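Local coordinates for protein guanine nucleotide exchange factor SRM1 (Saccharomyces cerevisiae, PDB 3OF7) that promotes the exchange of GDP for GTP on the small GTPases GSP1 and GSP2, binds chromatin and is required for nuclear export of mRNA and ribosomes, at residues H78-D83 with L153-N158. Sequence-based numbering, arbitrary orientation.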
loop_
_atom_site.group_PDB
_atom_site.type_symbol
_atom_site.label_atom_id
_atom_site.label_comp_id
_atom_site.label_asym_id
_atom_site.label_seq_id
_atom_site.Cartn_x
_atom_site.Cartn_y
_atom_site.Cartn_z
ATOM N N HIS A 78 -6.977 8.626 -1.914
ATOM C CA HIS A 78 -8.233 7.929 -2.240
ATOM C C HIS A 78 -8.131 6.442 -1.946
ATOM O O HIS A 78 -7.032 5.918 -1.793
ATOM C CB HIS A 78 -8.659 8.167 -3.692
ATOM C CG HIS A 78 -7.743 7.548 -4.700
ATOM N ND1 HIS A 78 -8.090 6.444 -5.451
ATOM C CD2 HIS A 78 -6.486 7.877 -5.075
ATOM C CE1 HIS A 78 -7.082 6.121 -6.243
ATOM N NE2 HIS A 78 -6.096 6.974 -6.033
ATOM N N THR A 79 -9.276 5.774 -1.868
ATOM C CA THR A 79 -9.326 4.344 -1.592
ATOM C C THR A 79 -10.301 3.669 -2.537
ATOM O O THR A 79 -11.315 4.254 -2.920
ATOM C CB THR A 79 -9.775 4.075 -0.138
ATOM O OG1 THR A 79 -8.879 4.742 0.763
ATOM C CG2 THR A 79 -9.794 2.561 0.180
ATOM N N LEU A 80 -9.976 2.440 -2.912
ATOM C CA LEU A 80 -10.875 1.612 -3.688
ATOM C C LEU A 80 -11.231 0.411 -2.833
ATOM O O LEU A 80 -10.387 -0.092 -2.110
ATOM C CB LEU A 80 -10.178 1.136 -4.962
ATOM C CG LEU A 80 -9.514 2.214 -5.822
ATOM C CD1 LEU A 80 -8.739 1.541 -6.950
ATOM C CD2 LEU A 80 -10.538 3.226 -6.375
ATOM N N ALA A 81 -12.480 -0.048 -2.929
ATOM C CA ALA A 81 -12.898 -1.266 -2.253
ATOM C C ALA A 81 -13.670 -2.185 -3.199
ATOM O O ALA A 81 -14.241 -1.733 -4.203
ATOM C CB ALA A 81 -13.724 -0.940 -0.997
ATOM N N LEU A 82 -13.655 -3.478 -2.884
ATOM C CA LEU A 82 -14.299 -4.483 -3.720
ATOM C C LEU A 82 -15.295 -5.280 -2.898
ATOM O O LEU A 82 -14.985 -5.694 -1.779
ATOM C CB LEU A 82 -13.247 -5.436 -4.286
ATOM C CG LEU A 82 -13.678 -6.405 -5.390
ATOM C CD1 LEU A 82 -13.998 -5.637 -6.651
ATOM C CD2 LEU A 82 -12.565 -7.399 -5.629
ATOM N N ASP A 83 -16.480 -5.507 -3.456
ATOM C CA ASP A 83 -17.481 -6.300 -2.763
ATOM C C ASP A 83 -17.620 -7.715 -3.335
ATOM O O ASP A 83 -16.919 -8.092 -4.284
ATOM C CB ASP A 83 -18.832 -5.559 -2.677
ATOM C CG ASP A 83 -19.495 -5.337 -4.034
ATOM O OD1 ASP A 83 -19.292 -6.149 -4.969
ATOM O OD2 ASP A 83 -20.255 -4.346 -4.145
ATOM N N LEU A 153 -7.189 -4.680 -6.509
ATOM C CA LEU A 153 -7.281 -3.240 -6.721
ATOM C C LEU A 153 -5.948 -2.591 -6.354
ATOM O O LEU A 153 -5.183 -3.137 -5.569
ATOM C CB LEU A 153 -8.441 -2.639 -5.908
ATOM C CG LEU A 153 -9.863 -3.038 -6.330
ATOM C CD1 LEU A 153 -10.877 -2.546 -5.303
ATOM C CD2 LEU A 153 -10.197 -2.470 -7.700
ATOM N N ALA A 154 -5.649 -1.442 -6.955
ATOM C CA ALA A 154 -4.454 -0.685 -6.598
ATOM C C ALA A 154 -4.712 0.800 -6.756
ATOM O O ALA A 154 -5.377 1.234 -7.704
ATOM C CB ALA A 154 -3.265 -1.106 -7.432
ATOM N N ALA A 155 -4.194 1.577 -5.817
ATOM C CA ALA A 155 -4.412 3.009 -5.835
ATOM C C ALA A 155 -3.094 3.689 -5.506
ATOM O O ALA A 155 -2.440 3.338 -4.508
ATOM C CB ALA A 155 -5.499 3.406 -4.824
ATOM N N THR A 156 -2.704 4.631 -6.366
ATOM C CA THR A 156 -1.571 5.507 -6.111
ATOM C C THR A 156 -2.120 6.799 -5.491
ATOM O O THR A 156 -3.238 6.818 -4.985
ATOM C CB THR A 156 -0.797 5.834 -7.414
ATOM O OG1 THR A 156 -1.615 6.637 -8.267
ATOM C CG2 THR A 156 -0.379 4.554 -8.140
ATOM N N ASP A 157 -1.343 7.875 -5.524
ATOM C CA ASP A 157 -1.851 9.167 -5.063
ATOM C C ASP A 157 -3.025 9.628 -5.931
ATOM O O ASP A 157 -4.046 10.080 -5.406
ATOM C CB ASP A 157 -0.753 10.234 -5.066
ATOM C CG ASP A 157 0.049 10.263 -3.777
ATOM O OD1 ASP A 157 0.116 9.241 -3.047
ATOM O OD2 ASP A 157 0.645 11.322 -3.506
ATOM N N ASN A 158 -2.890 9.450 -7.248
ATOM C CA ASN A 158 -3.773 10.079 -8.237
ATOM C C ASN A 158 -4.351 9.115 -9.299
ATOM O O ASN A 158 -5.144 9.535 -10.158
ATOM C CB ASN A 158 -3.008 11.220 -8.943
ATOM C CG ASN A 158 -2.395 12.224 -7.966
ATOM O OD1 ASN A 158 -1.160 12.311 -7.811
ATOM N ND2 ASN A 158 -3.253 12.983 -7.302
#
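His-78 has CG between the backbone N and the carbonyl carbon (chi1 67°), which swings its imidazole across to the turn after strand 150-155, whereas Leu-153 has CG anti to its carbonyl carbon (chi1 -68°) and drives CD1 against the backbone of strand 78-83. The ring meets Ala-155 obliquely, CE1 lying 3.4 Å from the Ala-155 CB methyl. The neighbouring ring atoms NE2 and CD2 approach main-chain oxygens: NE2 is 3.0 Å from Thr-156 O, and CD2 comes to 3.3 Å from Asp-157 O, which sits at the ring edge. NE2 also makes a weak hydrogen bond to Met-159 O, and Ala-98 and Leu-99 touch the same side chain. An alanine in place of His-78 lacks the ring, which would probably open a gap beside the Ala-155 methyl and leave Met-159 O without its weak donor.

This side-chain packing between sheets joins adjacent blades of the RCC1 beta-propeller: strand 78-83 belongs to one four-stranded antiparallel sheet and strand 150-155 to the next sheet along the chain. The short segments run antiparallel at 176°, and their axes come no closer than 6.9 Å, a separation bridged by side chains.

Leu-153 CD1 lies 3.5 Å from Ala-81 C, with Leu-80 CB and Leu-82 CB at 3.8 and 3.9 Å from that same methyl, so one branch fits between two leucines. Val-88 and Ala-73 extend the apolar surroundings of Leu-153. In return, Leu-80 sends CD1 to within 3.5 Å of Ala-154 O. Beyond the strand, Thr-156 OG1 accepts a hydrogen bond from Met-159 N, and Asp-157 OD2 forms a salt bridge with Lys-213 NZ.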